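Local coordinates for putative lipoprotein (Bacteroides ovatus, PDB 3OQQ), which is of unknown function but is probably a calcium-binding lipoprotein that works outside the cell, at residues 129-134 against 343-348; 133-138 against 382-387; 193-198 against 333-338; 350-355 against 374-379. One frame throughout, in Å; residues are numbered along the deposited sequence.

Overall arrangement
Contacts 1 and 2 share Asp-133 and Gly-134 and lie side by side, their centres about 5 Å apart, with Glu-132 N bonding to Trp-384 O just past where strands 122-131 and 385-388 pair. Contact 1 carries Glu-132, a ligand of calcium, into this region. About 10 Å from the centre of contact 1 is that of contact 3, the pairing of two strands in a six-stranded antiparallel sheet in which 343-346 is one of the two outermost strands. Contact 4 joins the loop after strand 343-346 to the loop before strand 385-388, its centre about 12 Å from that of contact 3, whose Asn-334 ND2 holds Ala-351 O. Ser-377 OG ties contact 4 to Ser-382 O of contact 2.

Contact 1 of 4, residues 129-134 against 343-348; sequences VMFEDG and KEIHMR. With CA (calcium ion), chain C.
Phe-131 turns an edge of its ring to the backbone of 343-348, with CE1 3.6 Å from His-346 C, which lies near the ring plane. At the tip of the ring CZ meets CG of selenomethionine Met-347 at 3.7 Å, and the two side chains cross at about a right angle. Ile-345 runs past the ring in the opposite direction; its CG2 is 4.1 Å from Phe-131 CE1. The far end of the isoleucine, extended at chi2 (165°), brings CD1 to 3.5 Å from Asp-133 O. No direct hydrogen bond links the segments, and this apolar part is buried. An alanine in place of Phe-131 would probably open a gap between Ile-345 and Met-347 where the phenyl ring had touched both.

Toward Lys-343 the contact is looser and wetter. A water donates to Asp-133 O at 3.0 Å and makes a weak bridge to Lys-343 NZ. Glu-132 turns its carboxylate away from 343-348 and grips a calcium ion with both oxygens, OE2 being the nearer at 2.2 Å, and OE2 also takes a hydrogen bond from Phe-147 N. Three waters, Asp-146 and Asp-149 also bind the ion. The contact thus packs strand 343-346, an outermost strand of its sheet, against the end of strand 122-131, which lies between strands 150-161 and 385-388, while strand 333-339 adds Ile-337 beside Phe-131.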
# COMPACT_ATOMS: atom_id res chain seq x y z
N VAL A 129 2.06 -6.29 -0.82
CA VAL A 129 0.88 -7.04 -1.21
C VAL A 129 1.36 -8.30 -1.88
O VAL A 129 2.22 -8.26 -2.77
CB VAL A 129 -0.08 -6.23 -2.09
CG1 VAL A 129 -1.26 -7.08 -2.53
CG2 VAL A 129 -0.58 -4.99 -1.36
N MSE A 130 0.80 -9.43 -1.45
CA MSE A 130 1.15 -10.73 -2.00
C MSE A 130 -0.08 -11.43 -2.46
O MSE A 130 -0.95 -11.71 -1.66
CB MSE A 130 1.90 -11.58 -0.96
CG MSE A 130 3.23 -10.97 -0.60
SE MSE A 130 4.29 -12.23 0.41
CE MSE A 130 5.67 -11.00 0.93
N PHE A 131 -0.12 -11.77 -3.76
CA PHE A 131 -1.29 -12.42 -4.36
C PHE A 131 -1.00 -13.78 -4.91
O PHE A 131 0.09 -14.03 -5.39
CB PHE A 131 -1.82 -11.56 -5.51
CG PHE A 131 -2.90 -10.61 -5.12
CD1 PHE A 131 -4.21 -11.07 -4.91
CD2 PHE A 131 -2.65 -9.25 -4.99
CE1 PHE A 131 -5.22 -10.18 -4.56
CE2 PHE A 131 -3.66 -8.37 -4.60
CZ PHE A 131 -4.94 -8.84 -4.40
N GLU A 132 -2.05 -14.62 -4.90
CA GLU A 132 -2.19 -15.91 -5.57
C GLU A 132 -2.98 -15.62 -6.85
O GLU A 132 -3.88 -14.79 -6.82
CB GLU A 132 -2.88 -16.95 -4.66
CG GLU A 132 -1.89 -17.84 -3.91
CD GLU A 132 -0.94 -18.59 -4.82
OE1 GLU A 132 -1.44 -19.42 -5.61
OE2 GLU A 132 0.29 -18.35 -4.76
N ASP A 133 -2.63 -16.25 -7.96
CA ASP A 133 -3.25 -15.95 -9.25
C ASP A 133 -4.30 -16.97 -9.71
O ASP A 133 -4.79 -16.85 -10.83
CB ASP A 133 -2.16 -15.86 -10.33
CG ASP A 133 -1.27 -17.09 -10.51
OD1 ASP A 133 -1.70 -18.21 -10.11
OD2 ASP A 133 -0.13 -16.93 -10.98
N GLY A 134 -4.58 -17.97 -8.90
CA GLY A 134 -5.43 -19.09 -9.30
C GLY A 134 -6.92 -18.99 -9.08
O GLY A 134 -7.63 -19.88 -9.55
N LYS A 343 -9.42 -11.80 -15.92
CA LYS A 343 -9.90 -12.22 -14.61
C LYS A 343 -9.23 -11.33 -13.53
O LYS A 343 -8.01 -11.15 -13.54
CB LYS A 343 -9.57 -13.69 -14.40
CG LYS A 343 -10.46 -14.43 -13.44
CD LYS A 343 -9.74 -15.65 -12.90
CE LYS A 343 -9.57 -16.76 -13.91
NZ LYS A 343 -8.58 -17.75 -13.44
N GLU A 344 -10.03 -10.74 -12.65
CA GLU A 344 -9.62 -9.80 -11.61
C GLU A 344 -9.73 -10.46 -10.24
O GLU A 344 -10.77 -11.03 -9.91
CB GLU A 344 -10.55 -8.58 -11.71
CG GLU A 344 -10.05 -7.27 -11.14
CD GLU A 344 -11.15 -6.24 -11.11
OE1 GLU A 344 -11.37 -5.57 -12.14
OE2 GLU A 344 -11.87 -6.17 -10.09
N ILE A 345 -8.62 -10.43 -9.47
CA ILE A 345 -8.56 -11.05 -8.14
C ILE A 345 -8.32 -9.96 -7.09
O ILE A 345 -7.46 -9.13 -7.27
CB ILE A 345 -7.46 -12.17 -8.11
CG1 ILE A 345 -7.65 -13.15 -9.29
CG2 ILE A 345 -7.42 -12.92 -6.75
CD1 ILE A 345 -6.46 -14.09 -9.60
N HIS A 346 -9.10 -9.97 -6.01
CA HIS A 346 -8.93 -9.06 -4.88
C HIS A 346 -8.67 -9.91 -3.62
O HIS A 346 -8.83 -11.13 -3.67
CB HIS A 346 -10.19 -8.18 -4.70
CG HIS A 346 -10.43 -7.22 -5.84
ND1 HIS A 346 -10.31 -5.87 -5.66
CD2 HIS A 346 -10.80 -7.47 -7.12
CE1 HIS A 346 -10.62 -5.32 -6.83
NE2 HIS A 346 -10.90 -6.25 -7.74
N MSE A 347 -8.32 -9.28 -2.50
CA MSE A 347 -8.15 -10.01 -1.24
C MSE A 347 -9.54 -10.32 -0.64
O MSE A 347 -10.53 -9.73 -1.05
CB MSE A 347 -7.31 -9.21 -0.24
CG MSE A 347 -5.93 -8.87 -0.79
SE MSE A 347 -4.79 -7.96 0.46
CE MSE A 347 -5.73 -6.28 0.55
N ARG A 348 -9.60 -11.25 0.34
CA ARG A 348 -10.86 -11.62 0.99
C ARG A 348 -11.61 -10.40 1.52
O ARG A 348 -11.01 -9.55 2.19
CB ARG A 348 -10.57 -12.59 2.14
CG ARG A 348 -11.82 -13.11 2.79
CD ARG A 348 -11.53 -14.05 3.94
NE ARG A 348 -12.76 -14.69 4.40
CZ ARG A 348 -13.53 -14.24 5.39
NH1 ARG A 348 -13.19 -13.13 6.05
NH2 ARG A 348 -14.63 -14.89 5.74
CA CA C . 0.87 -19.53 -6.52
O HOH W 1 -5.88 -18.50 -13.11
O HOH W 2 -0.52 -20.40 -8.24
O HOH W 3 2.24 -20.38 -8.24
O HOH W 4 0.93 -21.66 -5.37

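Contact 2 of 4, residues 133-138 against 382-387; sequences DGWPIQ and STWGVK
Gln-138 NE2 donates to Thr-383 O at 2.6 Å, with the acceptor in the plane of the amide. The other end of the same amide is held too: Ser-382 OG donates to Gln-138 OE1 at 2.8 Å, lying in the carbonyl plane. Fixed at both ends, the amide is kept flat over one face of the Trp-384 indole, the two planes only 9° apart, with OE1 over the six-membered ring, nearest CZ2 at 3.4 Å.

Trp-135 covers the opposite face. Its CB stands over the five-membered ring of Trp-384, 3.6 Å from the centroid, in a CH-pi contact. Its own indole, with CG anti to the backbone N (chi1 177°), then turns an edge to the six-membered ring in a T-shaped pair whose planes are perpendicular. At the rim of Trp-384, NE1 donates to Ile-137 O at 3.0 Å; the oxygen lies in the indole plane, but the donor stands well above the plane of the carbonyl.

The loop that presents these groups is a beta turn with a cis peptide bond before Pro-136, closed by Ile-137 N to Gly-134 O. Tyr-360 and Tyr-376 meet the Trp-135 ring from outside, and Asn-378 N gives a second bond to Ser-382 OG. Trp-384 is therefore sandwiched between an amide and an indole with its N-H satisfied, an arrangement that ties the loop to the start of strand 385-388 by directional bonds as well as by aromatic packing.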
# COMPACT_ATOMS: atom_id res chain seq x y z
N ASP A 133 -2.63 -16.25 -7.96
CA ASP A 133 -3.25 -15.95 -9.25
C ASP A 133 -4.30 -16.97 -9.71
O ASP A 133 -4.79 -16.85 -10.83
CB ASP A 133 -2.16 -15.86 -10.33
CG ASP A 133 -1.27 -17.09 -10.51
OD1 ASP A 133 -1.70 -18.21 -10.11
OD2 ASP A 133 -0.13 -16.93 -10.98
N GLY A 134 -4.58 -17.97 -8.90
CA GLY A 134 -5.43 -19.09 -9.30
C GLY A 134 -6.92 -18.99 -9.08
O GLY A 134 -7.63 -19.88 -9.55
N TRP A 135 -7.41 -17.95 -8.35
CA TRP A 135 -8.84 -17.76 -8.08
C TRP A 135 -9.68 -18.07 -9.34
O TRP A 135 -9.31 -17.58 -10.41
CB TRP A 135 -9.11 -16.31 -7.58
CG TRP A 135 -10.57 -16.01 -7.36
CD1 TRP A 135 -11.33 -16.39 -6.28
CD2 TRP A 135 -11.48 -15.46 -8.33
NE1 TRP A 135 -12.65 -16.04 -6.49
CE2 TRP A 135 -12.76 -15.47 -7.74
CE3 TRP A 135 -11.32 -14.88 -9.60
CZ2 TRP A 135 -13.89 -14.96 -8.40
CZ3 TRP A 135 -12.44 -14.39 -10.26
CH2 TRP A 135 -13.71 -14.43 -9.67
N PRO A 136 -10.76 -18.89 -9.30
CA PRO A 136 -11.42 -19.48 -8.12
C PRO A 136 -10.84 -20.83 -7.66
O PRO A 136 -11.47 -21.47 -6.83
CB PRO A 136 -12.87 -19.61 -8.60
CG PRO A 136 -12.74 -19.92 -10.04
CD PRO A 136 -11.57 -19.11 -10.52
N ILE A 137 -9.64 -21.23 -8.13
CA ILE A 137 -9.00 -22.48 -7.74
C ILE A 137 -7.96 -22.22 -6.64
O ILE A 137 -7.22 -21.23 -6.71
CB ILE A 137 -8.36 -23.21 -8.96
CG1 ILE A 137 -9.44 -23.53 -10.03
CG2 ILE A 137 -7.60 -24.51 -8.52
CD1 ILE A 137 -8.88 -23.89 -11.37
N GLN A 138 -7.92 -23.11 -5.64
CA GLN A 138 -7.00 -23.04 -4.50
C GLN A 138 -6.85 -24.39 -3.82
O GLN A 138 -7.81 -25.16 -3.80
CB GLN A 138 -7.50 -22.03 -3.47
CG GLN A 138 -6.38 -21.26 -2.77
CD GLN A 138 -6.91 -20.11 -1.92
OE1 GLN A 138 -8.05 -20.12 -1.45
NE2 GLN A 138 -6.06 -19.15 -1.63
N SER A 382 -10.79 -18.72 3.26
CA SER A 382 -9.50 -18.53 2.61
C SER A 382 -9.37 -17.16 1.98
O SER A 382 -10.35 -16.44 1.83
CB SER A 382 -9.29 -19.58 1.52
OG SER A 382 -9.99 -19.25 0.33
N THR A 383 -8.14 -16.83 1.59
CA THR A 383 -7.84 -15.62 0.83
C THR A 383 -6.87 -15.97 -0.30
O THR A 383 -6.12 -16.95 -0.20
CB THR A 383 -7.30 -14.47 1.72
OG1 THR A 383 -7.22 -13.30 0.90
CG2 THR A 383 -5.94 -14.78 2.34
N TRP A 384 -6.90 -15.16 -1.38
CA TRP A 384 -6.00 -15.25 -2.51
C TRP A 384 -5.00 -14.09 -2.46
O TRP A 384 -4.20 -13.95 -3.37
CB TRP A 384 -6.75 -15.26 -3.86
CG TRP A 384 -7.26 -16.61 -4.26
CD1 TRP A 384 -6.63 -17.53 -5.05
CD2 TRP A 384 -8.51 -17.21 -3.86
NE1 TRP A 384 -7.41 -18.66 -5.18
CE2 TRP A 384 -8.58 -18.48 -4.47
CE3 TRP A 384 -9.56 -16.79 -3.01
CZ2 TRP A 384 -9.68 -19.32 -4.32
CZ3 TRP A 384 -10.65 -17.63 -2.86
CH2 TRP A 384 -10.70 -18.88 -3.50
N GLY A 385 -5.06 -13.28 -1.40
CA GLY A 385 -4.15 -12.16 -1.21
C GLY A 385 -4.02 -11.69 0.22
O GLY A 385 -5.00 -11.72 0.98
N VAL A 386 -2.82 -11.22 0.59
CA VAL A 386 -2.53 -10.69 1.93
C VAL A 386 -1.75 -9.37 1.81
O VAL A 386 -1.00 -9.16 0.86
CB VAL A 386 -1.80 -11.72 2.84
CG1 VAL A 386 -2.73 -12.86 3.26
CG2 VAL A 386 -0.53 -12.28 2.19
N LYS A 387 -1.96 -8.47 2.77
CA LYS A 387 -1.29 -7.18 2.84
C LYS A 387 -0.48 -7.18 4.13
O LYS A 387 -1.02 -7.30 5.23
CB LYS A 387 -2.30 -6.04 2.77
CG LYS A 387 -1.67 -4.66 2.66
CD LYS A 387 -2.77 -3.64 2.37
CE LYS A 387 -3.45 -3.12 3.61
NZ LYS A 387 -4.47 -2.09 3.27

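Contact 3 of 4, residues 193-198 against 333-338; sequences LGVVLD and QNFFIK
Val-195 sets CG2 over one face of the Phe-335 ring, 3.5 Å from CD1. The two side chains lie side by side and point the same way, as members of a non-hydrogen-bonded pair. On the other side of the sheet the ring of Phe-336 folds across Gly-194, whose CA sits 4.1 Å from the ring centroid in a CH-pi contact. A chi1 of 64° puts CG of Phe-336 between the backbone N and the carbonyl carbon, and the ring beyond it lies over Gly-194; there CE1 also reaches Val-196 CG2 at 3.9 Å. An alanine in place of Phe-336 would probably uncover the Gly-194 backbone and leave His-346, stacked on the ring, without that partner.

The strands are antiparallel neighbours inside a six-stranded sheet, with strand 266-272 flanking 193-198 and strand 343-346 flanking 333-338. Two hydrogen-bonded pairs fix the register: Gly-194 N to Phe-336 O at 2.8 Å with its return bond, and Val-196 N to Asn-334 O at 2.9 Å with its own.

Asn-334 shares the Phe-336 side, its CB 3.9 Å from Val-196 CB. Its amide is positioned from outside, OD1 taking a hydrogen bond from His-346 ND1 and ND2 giving one to Ala-351 O. ND2 also donates to a water that in turn reaches Asp-198 OD2. Asp-198 OD1 forms a salt bridge with Arg-332. On the Phe-335 side, strands 150-161 and 173-184 pack against the sheet, bringing Tyr-154 to Phe-335 and Leu-178 to Val-195.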
# COMPACT_ATOMS: atom_id res chain seq x y z
N LEU A 193 -1.45 -5.36 -11.98
CA LEU A 193 -1.63 -5.09 -10.56
C LEU A 193 -2.33 -3.74 -10.48
O LEU A 193 -2.22 -2.94 -11.40
CB LEU A 193 -0.36 -5.16 -9.72
CG LEU A 193 0.75 -4.12 -9.91
CD1 LEU A 193 0.52 -2.90 -9.07
CD2 LEU A 193 2.07 -4.71 -9.49
N GLY A 194 -3.06 -3.51 -9.42
CA GLY A 194 -3.74 -2.23 -9.29
C GLY A 194 -4.35 -2.00 -7.92
O GLY A 194 -4.21 -2.82 -7.01
N VAL A 195 -5.05 -0.88 -7.80
CA VAL A 195 -5.70 -0.52 -6.55
C VAL A 195 -6.89 0.35 -6.87
O VAL A 195 -6.87 1.12 -7.82
CB VAL A 195 -4.72 0.18 -5.52
CG1 VAL A 195 -4.18 1.52 -6.04
CG2 VAL A 195 -5.35 0.34 -4.13
N VAL A 196 -7.93 0.18 -6.10
CA VAL A 196 -9.08 1.05 -6.09
C VAL A 196 -8.90 1.90 -4.83
O VAL A 196 -8.78 1.33 -3.74
CB VAL A 196 -10.44 0.31 -6.08
CG1 VAL A 196 -11.58 1.31 -5.93
CG2 VAL A 196 -10.63 -0.58 -7.30
N LEU A 197 -8.87 3.23 -4.98
CA LEU A 197 -8.83 4.14 -3.85
C LEU A 197 -10.29 4.42 -3.55
O LEU A 197 -10.89 5.35 -4.09
CB LEU A 197 -8.04 5.41 -4.16
CG LEU A 197 -6.60 5.23 -4.60
CD1 LEU A 197 -6.03 6.52 -5.04
CD2 LEU A 197 -5.75 4.57 -3.50
N ASP A 198 -10.88 3.50 -2.77
CA ASP A 198 -12.29 3.45 -2.44
C ASP A 198 -12.78 4.76 -1.80
O ASP A 198 -12.18 5.25 -0.83
CB ASP A 198 -12.54 2.26 -1.51
CG ASP A 198 -13.93 1.71 -1.61
OD1 ASP A 198 -14.88 2.46 -1.33
OD2 ASP A 198 -14.08 0.53 -1.98
N GLN A 333 -8.24 0.57 0.77
CA GLN A 333 -7.14 0.27 -0.13
C GLN A 333 -7.45 -1.05 -0.79
O GLN A 333 -7.04 -2.10 -0.31
CB GLN A 333 -5.80 0.27 0.60
CG GLN A 333 -5.60 1.46 1.54
CD GLN A 333 -4.35 1.30 2.37
OE1 GLN A 333 -3.75 0.22 2.44
NE2 GLN A 333 -3.92 2.37 3.01
N ASN A 334 -8.27 -1.01 -1.83
CA ASN A 334 -8.73 -2.22 -2.48
C ASN A 334 -7.75 -2.65 -3.58
O ASN A 334 -7.97 -2.40 -4.76
CB ASN A 334 -10.18 -2.05 -3.00
CG ASN A 334 -10.74 -3.32 -3.59
OD1 ASN A 334 -10.10 -4.37 -3.55
ND2 ASN A 334 -11.92 -3.27 -4.14
N PHE A 335 -6.68 -3.33 -3.16
CA PHE A 335 -5.65 -3.87 -4.05
C PHE A 335 -6.17 -5.06 -4.85
O PHE A 335 -7.04 -5.80 -4.39
CB PHE A 335 -4.42 -4.30 -3.22
CG PHE A 335 -3.72 -3.12 -2.60
CD1 PHE A 335 -3.01 -2.22 -3.38
CD2 PHE A 335 -3.78 -2.91 -1.23
CE1 PHE A 335 -2.38 -1.11 -2.80
CE2 PHE A 335 -3.11 -1.82 -0.64
CZ PHE A 335 -2.44 -0.92 -1.43
N PHE A 336 -5.63 -5.24 -6.06
CA PHE A 336 -6.04 -6.34 -6.93
C PHE A 336 -4.99 -6.63 -7.97
O PHE A 336 -4.09 -5.81 -8.21
CB PHE A 336 -7.41 -6.03 -7.65
CG PHE A 336 -7.44 -4.86 -8.62
CD1 PHE A 336 -7.75 -3.58 -8.18
CD2 PHE A 336 -7.21 -5.05 -9.98
CE1 PHE A 336 -7.81 -2.51 -9.08
CE2 PHE A 336 -7.27 -3.99 -10.88
CZ PHE A 336 -7.55 -2.71 -10.42
N ILE A 337 -5.15 -7.78 -8.63
CA ILE A 337 -4.36 -8.19 -9.77
C ILE A 337 -5.30 -8.67 -10.89
O ILE A 337 -6.46 -9.03 -10.64
CB ILE A 337 -3.27 -9.24 -9.45
CG1 ILE A 337 -3.87 -10.60 -8.92
CG2 ILE A 337 -2.19 -8.63 -8.54
CD1 ILE A 337 -3.09 -11.76 -9.21
N LYS A 338 -4.78 -8.65 -12.13
CA LYS A 338 -5.44 -9.26 -13.28
C LYS A 338 -4.51 -10.29 -13.89
O LYS A 338 -3.28 -10.17 -13.83
CB LYS A 338 -5.88 -8.26 -14.35
CG LYS A 338 -6.99 -7.33 -13.93
CD LYS A 338 -7.76 -6.91 -15.18
CE LYS A 338 -7.84 -5.44 -15.32
NZ LYS A 338 -8.68 -5.07 -16.49
O HOH W 5 -13.46 -0.99 -4.31

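Contact 4 of 4, residues 350-355 against 374-379; sequences YAPTSA and VYYSNT
Tyr-375 and Tyr-376, consecutive residues in the loop after helix 357-364, receive the backbone of Tyr-350, Ala-351 and Pro-352 from the loop before that helix, so the contact closes the helix-bearing excursion between strands 343-346 and 385-388. With the left-handed backbone at Tyr-376 (phi 44°), the CB atoms of both tyrosines point toward 350-355, and the two rings reach 350-352 in different ways: Tyr-375 presents a face and Tyr-376 an edge.

The aromatic contact is a CH-pi one, with Ala-351 CA over the Tyr-375 ring, 3.7 Å from its centroid. Apolar contacts extend it on the same ring: Ala-351 CB touches CE2 at 3.7 Å, and Pro-352 CD touches CE1 at 3.6 Å, the proline crossing the tyrosine at about a right angle. Pro-352 CD also lies 4.3 Å from Tyr-376 CE2.

Hydrogen bonds are absent between the segments; those that position the tyrosines come from outside. Tyr-376 OH bonds to Glu-344 O on strand 343-346, its N bonds to Tyr-360 OH of the intervening helix, and the backbone of Tyr-375 pairs with Gly-349. Tyr-350, whose CB points away from 374-379, bonds through OH to Thr-330 O.

Both tyrosines also meet one carbonyl oxygen. Tyr-350 O lies 3.2 Å from Tyr-375 CB and, at the edge of the second ring and in its plane, 3.3 Å from Tyr-376 CD2.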
# COMPACT_ATOMS: atom_id res chain seq x y z
N TYR A 350 -12.92 -7.98 -0.24
CA TYR A 350 -12.79 -6.80 -1.10
C TYR A 350 -13.53 -7.01 -2.41
O TYR A 350 -13.40 -8.07 -3.05
CB TYR A 350 -11.30 -6.48 -1.36
CG TYR A 350 -10.59 -5.93 -0.14
CD1 TYR A 350 -10.03 -6.78 0.82
CD2 TYR A 350 -10.42 -4.55 0.03
CE1 TYR A 350 -9.31 -6.27 1.91
CE2 TYR A 350 -9.72 -4.04 1.12
CZ TYR A 350 -9.15 -4.90 2.05
OH TYR A 350 -8.47 -4.37 3.11
N ALA A 351 -14.30 -5.99 -2.80
CA ALA A 351 -15.18 -6.01 -3.97
C ALA A 351 -14.44 -5.97 -5.30
O ALA A 351 -13.41 -5.29 -5.44
CB ALA A 351 -16.13 -4.81 -3.92
N PRO A 352 -15.00 -6.62 -6.34
CA PRO A 352 -14.44 -6.43 -7.69
C PRO A 352 -14.65 -4.98 -8.12
O PRO A 352 -15.50 -4.30 -7.53
CB PRO A 352 -15.31 -7.35 -8.56
CG PRO A 352 -16.61 -7.40 -7.84
CD PRO A 352 -16.24 -7.42 -6.39
N THR A 353 -13.95 -4.50 -9.15
CA THR A 353 -14.25 -3.17 -9.67
C THR A 353 -15.66 -3.23 -10.27
O THR A 353 -16.10 -4.33 -10.62
CB THR A 353 -13.20 -2.74 -10.72
OG1 THR A 353 -13.32 -3.60 -11.84
CG2 THR A 353 -11.77 -2.75 -10.19
N SER A 354 -16.34 -2.08 -10.45
CA SER A 354 -17.67 -2.00 -11.11
C SER A 354 -17.64 -2.65 -12.50
O SER A 354 -18.62 -3.25 -12.90
CB SER A 354 -18.11 -0.55 -11.28
OG SER A 354 -18.17 0.11 -10.03
N ALA A 355 -16.54 -2.50 -13.24
CA ALA A 355 -16.38 -3.06 -14.59
C ALA A 355 -16.35 -4.58 -14.55
O ALA A 355 -16.90 -5.22 -15.44
CB ALA A 355 -15.09 -2.54 -15.20
N VAL A 374 -19.07 -13.66 1.24
CA VAL A 374 -17.77 -12.97 1.39
C VAL A 374 -17.09 -12.92 0.01
O VAL A 374 -16.97 -13.96 -0.66
CB VAL A 374 -16.88 -13.67 2.45
CG1 VAL A 374 -15.52 -12.97 2.57
CG2 VAL A 374 -17.58 -13.74 3.82
N TYR A 375 -16.62 -11.72 -0.40
CA TYR A 375 -15.89 -11.59 -1.68
C TYR A 375 -14.57 -12.36 -1.66
O TYR A 375 -13.86 -12.31 -0.66
CB TYR A 375 -15.57 -10.12 -1.99
CG TYR A 375 -16.75 -9.25 -2.36
CD1 TYR A 375 -17.48 -9.49 -3.52
CD2 TYR A 375 -17.05 -8.11 -1.62
CE1 TYR A 375 -18.54 -8.67 -3.89
CE2 TYR A 375 -18.09 -7.26 -2.00
CZ TYR A 375 -18.82 -7.53 -3.15
OH TYR A 375 -19.83 -6.69 -3.53
N TYR A 376 -14.23 -13.01 -2.79
CA TYR A 376 -12.97 -13.72 -3.02
C TYR A 376 -12.52 -14.61 -1.83
O TYR A 376 -11.39 -14.52 -1.35
CB TYR A 376 -11.88 -12.69 -3.38
CG TYR A 376 -12.13 -12.03 -4.72
CD1 TYR A 376 -11.83 -12.68 -5.92
CD2 TYR A 376 -12.65 -10.74 -4.79
CE1 TYR A 376 -12.05 -12.06 -7.15
CE2 TYR A 376 -12.88 -10.11 -6.02
CZ TYR A 376 -12.57 -10.78 -7.20
OH TYR A 376 -12.77 -10.14 -8.40
N SER A 377 -13.39 -15.52 -1.39
CA SER A 377 -13.02 -16.39 -0.26
C SER A 377 -13.65 -17.73 -0.40
O SER A 377 -14.84 -17.78 -0.72
CB SER A 377 -13.45 -15.75 1.05
OG SER A 377 -12.98 -16.50 2.16
N ASN A 378 -12.89 -18.83 -0.12
CA ASN A 378 -13.52 -20.16 -0.20
C ASN A 378 -14.46 -20.33 1.02
O ASN A 378 -14.53 -19.43 1.87
CB ASN A 378 -12.48 -21.31 -0.38
CG ASN A 378 -11.71 -21.76 0.84
OD1 ASN A 378 -11.86 -21.26 1.96
ND2 ASN A 378 -10.79 -22.69 0.63
N THR A 379 -15.20 -21.45 1.10
CA THR A 379 -16.19 -21.66 2.16
C THR A 379 -15.55 -21.81 3.56
O THR A 379 -16.27 -21.71 4.57
CB THR A 379 -17.08 -22.87 1.84
OG1 THR A 379 -16.25 -24.01 1.65
CG2 THR A 379 -17.94 -22.64 0.61